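Local structure of pyruvate formate-lyase 2 (Archaeoglobus fulgidus, 2F3O) at residues F129-D134 with S498-Y503; T123-A128 with T148-I153; M136-T141 with Y464-K469; N505-P510 with V528-A533. The protein is a glycyl radical enzyme of unknown function, related to pyruvate formate-lyase and glycerol dehydratase and probably a lyase. All blocks are in the same frame, centred on the assembly; numbering follows the deposited sequence.

Contact 1 of 4, residues F129-D134 with S498-Y503; sequences FPLMPD and SNVLSY
Met132 passes its thioether across Val500, SD 3.7 Å from Val500 CG1, the two chains running in opposite senses. The first torsion of Met132 sets CG between the backbone N and the carbonyl carbon (chi1 57°), and a bend at chi3 turns CE to Leu501, where it lies 4.0 Å from Leu501 CD2. An unbranched, flexible methionine suits this place because one chain can follow two neighbouring residues of a helix. Leu131 meets the same valine from the adjacent position, its CB 3.8 Å from Val500 CG1. Further out, Leu131 CD1 comes to the edge of the Tyr503 ring, 4.2 Å from Tyr503 CE2, and these two side chains cross at about a right angle. Val500 holds CG1 anti to its backbone N (chi1 172°), which makes that methyl the common partner of Leu131 and Met132. The turn presenting the pair is held by the bond from Met132 N to Phe129 O (3.1 Å), with Met132 at the N-cap of helix 133-140. The Tyr503 hydroxyl bonds to Ser194 of the second subunit, whose Ile41 also packs on Leu131. The apolar seam thus runs between the turn leading into helix 133-140 and the long helix 477-508, with Ala128 of helix 124-128 on Val500 and Leu501, and Leu147 of strand 145-147 against Met132 and Leu501.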
loop_
_atom_site.group_PDB
_atom_site.type_symbol
_atom_site.label_atom_id
_atom_site.label_comp_id
_atom_site.label_asym_id
_atom_site.label_seq_id
_atom_site.Cartn_x
_atom_site.Cartn_y
_atom_site.Cartn_z
ATOM N N PHE A 129 -12.297 15.131 -24.382
ATOM C CA PHE A 129 -12.656 16.536 -24.640
ATOM C C PHE A 129 -13.169 17.363 -23.447
ATOM O O PHE A 129 -12.616 18.439 -23.190
ATOM C CB PHE A 129 -13.584 16.713 -25.851
ATOM C CG PHE A 129 -13.729 18.149 -26.278
ATOM C CD1 PHE A 129 -12.834 18.698 -27.207
ATOM C CD2 PHE A 129 -14.742 18.960 -25.747
ATOM C CE1 PHE A 129 -12.933 20.035 -27.606
ATOM C CE2 PHE A 129 -14.858 20.300 -26.133
ATOM C CZ PHE A 129 -13.946 20.841 -27.072
ATOM N N PRO A 130 -14.197 16.871 -22.700
ATOM C CA PRO A 130 -14.699 17.784 -21.672
ATOM C C PRO A 130 -13.673 18.033 -20.572
ATOM O O PRO A 130 -13.812 18.987 -19.819
ATOM C CB PRO A 130 -15.914 17.040 -21.121
ATOM C CG PRO A 130 -15.645 15.656 -21.395
ATOM C CD PRO A 130 -14.948 15.598 -22.679
ATOM N N LEU A 131 -12.624 17.209 -20.547
ATOM C CA LEU A 131 -11.632 17.202 -19.496
ATOM C C LEU A 131 -10.403 17.991 -19.860
ATOM O O LEU A 131 -9.578 18.267 -18.992
ATOM C CB LEU A 131 -11.193 15.773 -19.228
ATOM C CG LEU A 131 -12.088 14.846 -18.438
ATOM C CD1 LEU A 131 -11.430 13.485 -18.370
ATOM C CD2 LEU A 131 -12.232 15.434 -17.076
ATOM N N MET A 132 -10.252 18.306 -21.144
ATOM C CA MET A 132 -9.141 19.158 -21.612
ATOM C C MET A 132 -9.529 20.072 -22.784
ATOM O O MET A 132 -8.832 20.092 -23.797
ATOM C CB MET A 132 -7.912 18.303 -22.000
ATOM C CG MET A 132 -8.195 17.232 -23.076
ATOM S SD MET A 132 -6.903 16.009 -23.359
ATOM C CE MET A 132 -5.918 16.732 -24.637
ATOM N N PRO A 133 -10.605 20.877 -22.638
ATOM C CA PRO A 133 -11.051 21.541 -23.845
ATOM C C PRO A 133 -10.046 22.601 -24.316
ATOM O O PRO A 133 -9.846 22.789 -25.521
ATOM C CB PRO A 133 -12.392 22.155 -23.434
ATOM C CG PRO A 133 -12.325 22.318 -21.996
ATOM C CD PRO A 133 -11.410 21.274 -21.467
ATOM N N ASP A 134 -9.356 23.223 -23.377
ATOM C CA ASP A 134 -8.349 24.191 -23.712
ATOM C C ASP A 134 -7.143 23.583 -24.424
ATOM O O ASP A 134 -6.498 24.265 -25.196
ATOM C CB ASP A 134 -7.902 24.912 -22.455
ATOM C CG ASP A 134 -7.197 23.994 -21.470
ATOM O OD1 ASP A 134 -7.523 22.783 -21.376
ATOM O OD2 ASP A 134 -6.300 24.501 -20.774
ATOM N N SER A 498 -1.628 14.361 -22.296
ATOM C CA SER A 498 -1.384 12.972 -22.572
ATOM C C SER A 498 -1.938 12.109 -21.462
ATOM O O SER A 498 -2.377 10.995 -21.702
ATOM C CB SER A 498 0.106 12.728 -22.717
ATOM O OG SER A 498 0.417 11.351 -22.662
ATOM N N ASN A 499 -1.921 12.638 -20.247
ATOM C CA ASN A 499 -2.449 11.929 -19.102
ATOM C C ASN A 499 -3.951 11.796 -19.161
ATOM O O ASN A 499 -4.499 10.728 -18.868
ATOM C CB ASN A 499 -2.000 12.586 -17.816
ATOM C CG ASN A 499 -0.584 12.199 -17.449
ATOM O OD1 ASN A 499 -0.082 11.186 -17.930
ATOM N ND2 ASN A 499 0.069 12.989 -16.608
ATOM N N VAL A 500 -4.618 12.856 -19.590
ATOM C CA VAL A 500 -6.053 12.776 -19.781
ATOM C C VAL A 500 -6.352 11.729 -20.842
ATOM O O VAL A 500 -7.181 10.860 -20.638
ATOM C CB VAL A 500 -6.679 14.137 -20.151
ATOM C CG1 VAL A 500 -8.139 13.978 -20.527
ATOM C CG2 VAL A 500 -6.561 15.102 -18.993
ATOM N N LEU A 501 -5.605 11.763 -21.936
ATOM C CA LEU A 501 -5.764 10.786 -23.005
ATOM C C LEU A 501 -5.472 9.351 -22.562
ATOM O O LEU A 501 -6.085 8.419 -23.086
ATOM C CB LEU A 501 -4.861 11.156 -24.181
ATOM C CG LEU A 501 -5.431 11.915 -25.383
ATOM C CD1 LEU A 501 -6.847 12.279 -25.155
ATOM C CD2 LEU A 501 -4.605 13.156 -25.740
ATOM N N SER A 502 -4.543 9.172 -21.615
ATOM C CA SER A 502 -4.153 7.830 -21.173
ATOM C C SER A 502 -5.221 7.219 -20.285
ATOM O O SER A 502 -5.476 6.016 -20.305
ATOM C CB SER A 502 -2.809 7.837 -20.459
ATOM O OG SER A 502 -1.841 7.170 -21.258
ATOM N N TYR A 503 -5.848 8.082 -19.509
ATOM C CA TYR A 503 -7.013 7.723 -18.756
ATOM C C TYR A 503 -8.147 7.403 -19.742
ATOM O O TYR A 503 -8.882 6.423 -19.563
ATOM C CB TYR A 503 -7.330 8.891 -17.853
ATOM C CG TYR A 503 -8.624 8.834 -17.095
ATOM C CD1 TYR A 503 -9.011 7.697 -16.383
ATOM C CD2 TYR A 503 -9.438 9.959 -17.030
ATOM C CE1 TYR A 503 -10.192 7.682 -15.670
ATOM C CE2 TYR A 503 -10.611 9.953 -16.324
ATOM C CZ TYR A 503 -10.994 8.823 -15.642
ATOM O OH TYR A 503 -12.187 8.861 -14.937
#

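Contact 2 of 4, residues T123-A128 with T148-I153; sequences TIEAFA and TEIAGI
Ile124 packs over the backbone of the loop 148-153: its CB lies 3.7 Å from Ile150 O, its CG2 3.8 Å from Glu149 O and its CD1 4.0 Å from Gly152 N. Holding CG2 anti to the backbone N, the branched isoleucine spreads over several peptide groups. Replacing it by an alanine would probably open a gap beside Glu149 O and Gly152 N, leaving the loop freer to shift. Glu125 adds an aliphatic touch, CB to Ile150 CG2 at 3.8 Å, while the extended chain carries OE1 past the same methyl and OE2 bonds weakly to Tyr140 OH. A water joins the backbones, accepting from Glu125 N (3.0 Å) and donating to Ile150 O (2.9 Å), so polar backbone atoms bridge helix and loop too. Behind this shell, Thr123 OG1 accepts from Ala126 N at 3.1 Å and fixes that turn. Gly152 has backbone angles at which a CB would press on the carbonyl O of Ala151. Asn505 of helix 477-508 bonds to Glu149 O, and the Glu149 carboxylate is held by Ser498 and Ser438. The arrangement is a threonine N-cap opening a short helix, set against the loop that leaves strand 145-147.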
loop_
_atom_site.group_PDB
_atom_site.type_symbol
_atom_site.label_atom_id
_atom_site.label_comp_id
_atom_site.label_asym_id
_atom_site.label_seq_id
_atom_site.Cartn_x
_atom_site.Cartn_y
_atom_site.Cartn_z
ATOM N N THR A 123 -15.652 7.908 -29.368
ATOM C CA THR A 123 -14.216 7.813 -29.569
ATOM C C THR A 123 -13.444 8.152 -28.307
ATOM O O THR A 123 -14.015 8.673 -27.352
ATOM C CB THR A 123 -13.701 8.796 -30.658
ATOM O OG1 THR A 123 -13.813 10.150 -30.191
ATOM C CG2 THR A 123 -14.431 8.630 -31.969
ATOM N N ILE A 124 -12.137 7.883 -28.344
ATOM C CA ILE A 124 -11.213 8.269 -27.288
ATOM C C ILE A 124 -11.270 9.770 -27.080
ATOM O O ILE A 124 -11.381 10.228 -25.950
ATOM C CB ILE A 124 -9.770 7.807 -27.610
ATOM C CG1 ILE A 124 -9.739 6.290 -27.746
ATOM C CG2 ILE A 124 -8.779 8.258 -26.548
ATOM C CD1 ILE A 124 -8.408 5.717 -28.041
ATOM N N GLU A 125 -11.257 10.529 -28.173
ATOM C CA GLU A 125 -11.308 11.993 -28.109
ATOM C C GLU A 125 -12.588 12.551 -27.452
ATOM O O GLU A 125 -12.537 13.555 -26.731
ATOM C CB GLU A 125 -11.068 12.576 -29.501
ATOM C CG GLU A 125 -11.864 13.822 -29.856
ATOM C CD GLU A 125 -11.118 14.691 -30.854
ATOM O OE1 GLU A 125 -10.033 14.243 -31.298
ATOM O OE2 GLU A 125 -11.584 15.821 -31.163
ATOM N N ALA A 126 -13.712 11.867 -27.661
ATOM C CA ALA A 126 -14.969 12.227 -27.015
ATOM C C ALA A 126 -14.923 12.133 -25.479
ATOM O O ALA A 126 -15.524 12.958 -24.795
ATOM C CB ALA A 126 -16.092 11.387 -27.559
ATOM N N PHE A 127 -14.213 11.135 -24.951
ATOM C CA PHE A 127 -13.947 11.016 -23.510
ATOM C C PHE A 127 -13.075 12.139 -23.020
ATOM O O PHE A 127 -13.375 12.761 -22.025
ATOM C CB PHE A 127 -13.269 9.677 -23.175
ATOM C CG PHE A 127 -13.228 9.357 -21.694
ATOM C CD1 PHE A 127 -14.147 8.487 -21.143
ATOM C CD2 PHE A 127 -12.266 9.923 -20.857
ATOM C CE1 PHE A 127 -14.103 8.181 -19.804
ATOM C CE2 PHE A 127 -12.224 9.635 -19.515
ATOM C CZ PHE A 127 -13.142 8.760 -18.986
ATOM N N ALA A 128 -11.981 12.387 -23.709
ATOM C CA ALA A 128 -11.038 13.373 -23.237
ATOM C C ALA A 128 -11.469 14.822 -23.390
ATOM O O ALA A 128 -11.042 15.653 -22.612
ATOM C CB ALA A 128 -9.758 13.177 -23.896
ATOM N N THR A 148 -0.641 12.142 -30.026
ATOM C CA THR A 148 -1.070 11.029 -30.851
ATOM C C THR A 148 -1.955 10.031 -30.152
ATOM O O THR A 148 -2.494 9.153 -30.797
ATOM C CB THR A 148 0.087 10.201 -31.317
ATOM O OG1 THR A 148 0.537 9.426 -30.212
ATOM C CG2 THR A 148 1.195 11.088 -31.809
ATOM N N GLU A 149 -2.118 10.137 -28.839
ATOM C CA GLU A 149 -2.896 9.116 -28.113
ATOM C C GLU A 149 -4.394 9.220 -28.327
ATOM O O GLU A 149 -5.142 8.430 -27.780
ATOM C CB GLU A 149 -2.568 9.123 -26.629
ATOM C CG GLU A 149 -1.164 8.665 -26.332
ATOM C CD GLU A 149 -0.738 8.992 -24.923
ATOM O OE1 GLU A 149 0.030 8.208 -24.329
ATOM O OE2 GLU A 149 -1.170 10.036 -24.400
ATOM N N ILE A 150 -4.807 10.192 -29.140
ATOM C CA ILE A 150 -6.169 10.329 -29.653
ATOM C C ILE A 150 -6.473 9.084 -30.474
ATOM O O ILE A 150 -7.611 8.588 -30.509
ATOM C CB ILE A 150 -6.260 11.544 -30.614
ATOM C CG1 ILE A 150 -5.846 12.818 -29.911
ATOM C CG2 ILE A 150 -7.671 11.767 -31.103
ATOM C CD1 ILE A 150 -7.007 13.504 -29.231
ATOM N N ALA A 151 -5.424 8.574 -31.108
ATOM C CA ALA A 151 -5.542 7.499 -32.068
ATOM C C ALA A 151 -5.436 6.134 -31.415
ATOM O O ALA A 151 -5.698 5.116 -32.063
ATOM C CB ALA A 151 -4.481 7.652 -33.134
ATOM N N GLY A 152 -5.052 6.119 -30.140
ATOM C CA GLY A 152 -4.765 4.867 -29.435
ATOM C C GLY A 152 -3.325 4.860 -28.951
ATOM O O GLY A 152 -2.626 5.872 -29.086
ATOM N N ILE A 153 -2.862 3.741 -28.389
ATOM C CA ILE A 153 -1.505 3.713 -27.835
ATOM C C ILE A 153 -0.474 2.978 -28.681
ATOM O O ILE A 153 0.436 3.618 -29.193
ATOM C CB ILE A 153 -1.446 3.191 -26.389
ATOM C CG1 ILE A 153 -2.515 3.873 -25.537
ATOM C CG2 ILE A 153 -0.041 3.399 -25.800
ATOM C CD1 ILE A 153 -2.292 5.332 -25.368
HETATM O O HOH W 1 -10.304 9.589 -30.872
#

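Contact 3 of 4, residues M136-T141 with Y464-K469; sequences MQILYT and YEFGAK
Phe466 and Tyr464 receive side chains of the segment 136-141 through CH-pi contacts, an aliphatic-on-aromatic packing that joins helix 133-140 to the loop before helix 477-508. The closer and more centred of these is made by Ile138, whose CG2 stands 3.5 Å from the centroid of the Phe466 ring and only 10° off its normal. Its CB sits over the same face, nearer the rim, close to Phe466 CE1. Tyr464 CB covers the opposite face of that ring, over its centre, so the phenylalanine is sandwiched between an isoleucine methyl and a methylene of its own segment. A flat apolar ring suits such a slot, since both faces can be filled by carbon. The second CH-pi contact comes from Thr141, which reaches tip to tip toward Tyr464 with CG2 over the ring face, 4.1 Å from the centroid and offset toward the rim; the same methyl lies in the plane of the Phe466 ring, at its edge.

Polar atoms take a lesser share. Gln137 OE1 approaches Phe466 CE2 obliquely at 3.8 Å, on the exposed side of the contact. The loop is also tied to helix 477-508, where His489 bonds to Phe466 O and Gln486 to Ala468 O, while Leu493 packs on Ile138. Thr141 turns OG1 between its backbone N and carbonyl carbon (chi1 65°), and this hydroxyl pairs with Ser143 OG as well as donating to Ile138 O at 2.8 Å, arriving 36° above the carbonyl plane.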
loop_
_atom_site.group_PDB
_atom_site.type_symbol
_atom_site.label_atom_id
_atom_site.label_comp_id
_atom_site.label_asym_id
_atom_site.label_seq_id
_atom_site.Cartn_x
_atom_site.Cartn_y
_atom_site.Cartn_z
ATOM N N MET A 136 -7.245 20.660 -26.447
ATOM C CA MET A 136 -7.777 20.293 -27.773
ATOM C C MET A 136 -7.803 21.466 -28.743
ATOM O O MET A 136 -7.550 21.297 -29.937
ATOM C CB MET A 136 -9.185 19.721 -27.663
ATOM C CG MET A 136 -9.259 18.570 -26.710
ATOM S SD MET A 136 -8.431 17.096 -27.308
ATOM C CE MET A 136 -9.773 16.490 -28.298
ATOM N N GLN A 137 -8.096 22.650 -28.212
ATOM C CA GLN A 137 -8.104 23.852 -29.009
ATOM C C GLN A 137 -6.695 24.206 -29.530
ATOM O O GLN A 137 -6.513 24.542 -30.711
ATOM C CB GLN A 137 -8.684 24.989 -28.187
ATOM C CG GLN A 137 -9.111 26.200 -28.987
ATOM C CD GLN A 137 -8.732 27.466 -28.282
ATOM O OE1 GLN A 137 -7.573 27.656 -27.930
ATOM N NE2 GLN A 137 -9.696 28.329 -28.052
ATOM N N ILE A 138 -5.688 24.082 -28.678
ATOM C CA ILE A 138 -4.371 24.467 -29.123
ATOM C C ILE A 138 -3.664 23.337 -29.828
ATOM O O ILE A 138 -2.707 23.579 -30.544
ATOM C CB ILE A 138 -3.508 25.110 -28.012
ATOM C CG1 ILE A 138 -2.632 24.144 -27.275
ATOM C CG2 ILE A 138 -4.350 25.801 -26.979
ATOM C CD1 ILE A 138 -2.088 24.807 -26.039
ATOM N N LEU A 139 -4.156 22.111 -29.652
ATOM C CA LEU A 139 -3.685 20.958 -30.423
ATOM C C LEU A 139 -4.012 21.179 -31.888
ATOM O O LEU A 139 -3.174 21.030 -32.762
ATOM C CB LEU A 139 -4.382 19.687 -29.943
ATOM C CG LEU A 139 -4.387 18.446 -30.843
ATOM C CD1 LEU A 139 -3.001 17.861 -31.029
ATOM C CD2 LEU A 139 -5.326 17.406 -30.268
ATOM N N TYR A 140 -5.241 21.593 -32.140
ATOM C CA TYR A 140 -5.744 21.661 -33.483
ATOM C C TYR A 140 -5.199 22.823 -34.293
ATOM O O TYR A 140 -5.302 22.810 -35.510
ATOM C CB TYR A 140 -7.273 21.636 -33.472
ATOM C CG TYR A 140 -7.788 20.230 -33.299
ATOM C CD1 TYR A 140 -8.935 19.958 -32.558
ATOM C CD2 TYR A 140 -7.096 19.154 -33.863
ATOM C CE1 TYR A 140 -9.388 18.653 -32.398
ATOM C CE2 TYR A 140 -7.537 17.859 -33.714
ATOM C CZ TYR A 140 -8.679 17.615 -32.982
ATOM O OH TYR A 140 -9.106 16.321 -32.842
ATOM N N THR A 141 -4.578 23.803 -33.644
ATOM C CA THR A 141 -3.897 24.852 -34.396
ATOM C C THR A 141 -2.625 24.334 -35.091
ATOM O O THR A 141 -1.998 25.070 -35.850
ATOM C CB THR A 141 -3.438 25.988 -33.497
ATOM O OG1 THR A 141 -2.443 25.482 -32.602
ATOM C CG2 THR A 141 -4.591 26.584 -32.723
ATOM N N TYR A 464 -2.136 33.769 -30.953
ATOM C CA TYR A 464 -2.499 32.727 -30.015
ATOM C C TYR A 464 -1.850 33.004 -28.681
ATOM O O TYR A 464 -0.622 33.009 -28.596
ATOM C CB TYR A 464 -1.954 31.396 -30.494
ATOM C CG TYR A 464 -2.551 30.860 -31.764
ATOM C CD1 TYR A 464 -1.777 30.122 -32.654
ATOM C CD2 TYR A 464 -3.885 31.075 -32.070
ATOM C CE1 TYR A 464 -2.310 29.618 -33.810
ATOM C CE2 TYR A 464 -4.428 30.582 -33.234
ATOM C CZ TYR A 464 -3.633 29.859 -34.095
ATOM O OH TYR A 464 -4.174 29.363 -35.240
ATOM N N GLU A 465 -2.647 33.213 -27.633
ATOM C CA GLU A 465 -2.070 33.349 -26.283
ATOM C C GLU A 465 -1.960 31.989 -25.567
ATOM O O GLU A 465 -2.790 31.655 -24.731
ATOM C CB GLU A 465 -2.888 34.322 -25.436
ATOM C CG GLU A 465 -3.392 35.548 -26.183
ATOM C CD GLU A 465 -4.016 36.567 -25.239
ATOM O OE1 GLU A 465 -3.295 37.062 -24.335
ATOM O OE2 GLU A 465 -5.225 36.862 -25.395
ATOM N N PHE A 466 -0.945 31.200 -25.912
ATOM C CA PHE A 466 -0.851 29.841 -25.410
ATOM C C PHE A 466 0.352 29.714 -24.493
ATOM O O PHE A 466 0.545 28.680 -23.868
ATOM C CB PHE A 466 -0.655 28.820 -26.539
ATOM C CG PHE A 466 -1.788 28.723 -27.536
ATOM C CD1 PHE A 466 -1.576 28.090 -28.747
ATOM C CD2 PHE A 466 -3.052 29.248 -27.280
ATOM C CE1 PHE A 466 -2.599 27.979 -29.682
ATOM C CE2 PHE A 466 -4.069 29.153 -28.211
ATOM C CZ PHE A 466 -3.849 28.509 -29.411
ATOM N N GLY A 467 1.189 30.739 -24.436
ATOM C CA GLY A 467 2.423 30.638 -23.669
ATOM C C GLY A 467 2.281 31.180 -22.266
ATOM O O GLY A 467 1.258 31.758 -21.920
ATOM N N ALA A 468 3.318 30.993 -21.458
ATOM C CA ALA A 468 3.361 31.564 -20.124
ATOM C C ALA A 468 3.388 33.079 -20.257
ATOM O O ALA A 468 3.913 33.612 -21.234
ATOM C CB ALA A 468 4.597 31.090 -19.397
ATOM N N LYS A 469 2.836 33.798 -19.292
ATOM C CA LYS A 469 2.851 35.240 -19.412
ATOM C C LYS A 469 4.183 35.815 -18.959
ATOM O O LYS A 469 4.245 36.466 -17.930
ATOM C CB LYS A 469 1.685 35.869 -18.639
ATOM C CG LYS A 469 0.321 35.753 -19.343
ATOM C CD LYS A 469 0.460 35.821 -20.866
ATOM C CE LYS A 469 -0.843 36.196 -21.539
ATOM N NZ LYS A 469 -1.976 35.542 -20.839
#

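Contact 4 of 4, residues N505-P510 with V528-A533; sequences NAEVKP and VSRGGA
Ala506 and Ser529 bring the two backbones close, their CA atoms 4.9 Å apart, where the C-terminal turn of helix 477-508 meets the loop leading into strand 535-543. The helix is here near its end, its closing bond running from Lys509 N to Asn505 O, and Lys509 leaves helical geometry. Small residues suit so near an approach: Ala506 CB rests 3.3 Å from Ser529 O, and Ser529 OG lies 3.4 Å from Ala506 CA. The serine sets OG between its backbone N and carbonyl carbon (chi1 67°), near Pro510 CA, and its polar partner is Asp527 OD2, just before the segment.

Charge joins the outer side. Arg530 bends at chi2 and chi3, and its guanidinium comes to lie with one face over the alanine, Ala506 CB standing 4.1 Å above the centre of the group. Glu507 starts away from the loop, but its chain bends at chi2 and its carboxylate returns to form a salt bridge, the two flat groups turned 73° against each other. Glu191 of the second subunit makes a further, long and weak ion pair with Arg530. An alanine in place of Arg530 would probably leave the Glu507 carboxylate without its mate and free to turn, and uncover the methyl of Ala506. A single oxygen takes both bonds: Arg530 NH2 donates to Glu507 OE2 at 2.6 Å, nearly along the C-O axis of that oxygen and at an N-H...O angle of 147°, while Arg530 NH1 adds a weak bond to the same OE2 at 3.3 Å.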
loop_
_atom_site.group_PDB
_atom_site.type_symbol
_atom_site.label_atom_id
_atom_site.label_comp_id
_atom_site.label_asym_id
_atom_site.label_seq_id
_atom_site.Cartn_x
_atom_site.Cartn_y
_atom_site.Cartn_z
ATOM N N ASN A 505 -7.929 6.301 -22.873
ATOM C CA ASN A 505 -7.674 5.011 -23.480
ATOM C C ASN A 505 -8.085 3.897 -22.535
ATOM O O ASN A 505 -8.843 3.017 -22.908
ATOM C CB ASN A 505 -6.210 4.867 -23.844
ATOM C CG ASN A 505 -5.905 5.348 -25.261
ATOM O OD1 ASN A 505 -5.836 4.533 -26.198
ATOM N ND2 ASN A 505 -5.702 6.670 -25.425
ATOM N N ALA A 506 -7.643 3.976 -21.284
ATOM C CA ALA A 506 -7.993 2.984 -20.258
ATOM C C ALA A 506 -9.487 2.790 -20.119
ATOM O O ALA A 506 -9.944 1.698 -19.799
ATOM C CB ALA A 506 -7.401 3.367 -18.918
ATOM N N GLU A 507 -10.244 3.840 -20.387
ATOM C CA GLU A 507 -11.669 3.773 -20.194
ATOM C C GLU A 507 -12.454 3.327 -21.400
ATOM O O GLU A 507 -13.431 2.605 -21.237
ATOM C CB GLU A 507 -12.203 5.106 -19.710
ATOM C CG GLU A 507 -11.810 5.415 -18.295
ATOM C CD GLU A 507 -12.384 4.423 -17.306
ATOM O OE1 GLU A 507 -13.626 4.305 -17.227
ATOM O OE2 GLU A 507 -11.589 3.775 -16.590
ATOM N N VAL A 508 -12.063 3.750 -22.602
ATOM C CA VAL A 508 -12.887 3.441 -23.788
ATOM C C VAL A 508 -12.235 2.513 -24.804
ATOM O O VAL A 508 -12.877 2.061 -25.749
ATOM C CB VAL A 508 -13.414 4.715 -24.515
ATOM C CG1 VAL A 508 -13.634 5.858 -23.537
ATOM C CG2 VAL A 508 -12.475 5.142 -25.624
ATOM N N LYS A 509 -10.959 2.221 -24.595
ATOM C CA LYS A 509 -10.195 1.368 -25.487
ATOM C C LYS A 509 -9.147 0.601 -24.675
ATOM O O LYS A 509 -7.930 0.831 -24.813
ATOM C CB LYS A 509 -9.551 2.245 -26.573
ATOM C CG LYS A 509 -8.621 1.580 -27.600
ATOM C CD LYS A 509 -9.377 0.783 -28.578
ATOM C CE LYS A 509 -8.450 0.260 -29.632
ATOM N NZ LYS A 509 -8.967 -1.044 -30.133
ATOM N N PRO A 510 -9.606 -0.301 -23.790
ATOM C CA PRO A 510 -8.590 -1.217 -23.280
ATOM C C PRO A 510 -8.238 -2.249 -24.371
ATOM O O PRO A 510 -9.028 -2.480 -25.296
ATOM C CB PRO A 510 -9.259 -1.866 -22.067
ATOM C CG PRO A 510 -10.727 -1.775 -22.344
ATOM C CD PRO A 510 -10.946 -0.580 -23.239
ATOM N N VAL A 528 -2.986 -3.506 -19.944
ATOM C CA VAL A 528 -1.895 -2.624 -20.324
ATOM C C VAL A 528 -2.175 -1.105 -20.332
ATOM O O VAL A 528 -1.308 -0.310 -19.955
ATOM C CB VAL A 528 -1.297 -3.092 -21.664
ATOM C CG1 VAL A 528 -2.040 -2.535 -22.850
ATOM C CG2 VAL A 528 0.193 -2.790 -21.714
ATOM N N SER A 529 -3.391 -0.699 -20.685
ATOM C CA SER A 529 -3.698 0.699 -20.770
ATOM C C SER A 529 -4.014 1.265 -19.396
ATOM O O SER A 529 -4.196 2.473 -19.222
ATOM C CB SER A 529 -4.875 0.898 -21.690
ATOM O OG SER A 529 -6.020 0.352 -21.112
ATOM N N ARG A 530 -4.079 0.382 -18.415
ATOM C CA ARG A 530 -4.380 0.769 -17.052
ATOM C C ARG A 530 -3.069 0.697 -16.234
ATOM O O ARG A 530 -2.995 1.143 -15.090
ATOM C CB ARG A 530 -5.487 -0.154 -16.523
ATOM C CG ARG A 530 -5.883 0.012 -15.069
ATOM C CD ARG A 530 -6.809 1.186 -14.863
ATOM N NE ARG A 530 -8.098 0.972 -15.502
ATOM C CZ ARG A 530 -9.085 1.859 -15.472
ATOM N NH1 ARG A 530 -8.931 3.021 -14.826
ATOM N NH2 ARG A 530 -10.232 1.581 -16.081
ATOM N N GLY A 531 -2.020 0.153 -16.838
ATOM C CA GLY A 531 -0.731 0.219 -16.203
ATOM C C GLY A 531 -0.128 -1.072 -15.721
ATOM O O GLY A 531 0.832 -1.042 -14.978
ATOM N N GLY A 532 -0.653 -2.213 -16.150
ATOM C CA GLY A 532 -0.136 -3.509 -15.712
ATOM C C GLY A 532 1.287 -3.882 -16.103
ATOM O O GLY A 532 1.805 -4.870 -15.595
ATOM N N ALA A 533 1.930 -3.117 -16.994
ATOM C CA ALA A 533 3.298 -3.429 -17.426
ATOM C C ALA A 533 4.263 -3.143 -16.288
ATOM O O ALA A 533 3.937 -2.319 -15.452
ATOM C CB ALA A 533 3.653 -2.612 -18.611
#

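From the N terminus, residues 123-141 supply the first segments of contacts 2, 1 and 3 in turn. Contact 2 closes first, a short loop that holds helix 133-140 and strand 145-147; it opens before contacts 1 and 3 and closes after they open but before they close, so it crosses both. Contact 3 closes at 464-469 and is nested inside the longer loop that contact 1 closes at 498-503. Contact 4 opens and closes after that, in series, on the end of the same helix 477-508. Helix 133-140 serves contacts 1 and 3, where Phe129 packs on Met136. Together the four bind helices 124-128 and 133-140, helix 477-508 and their loops.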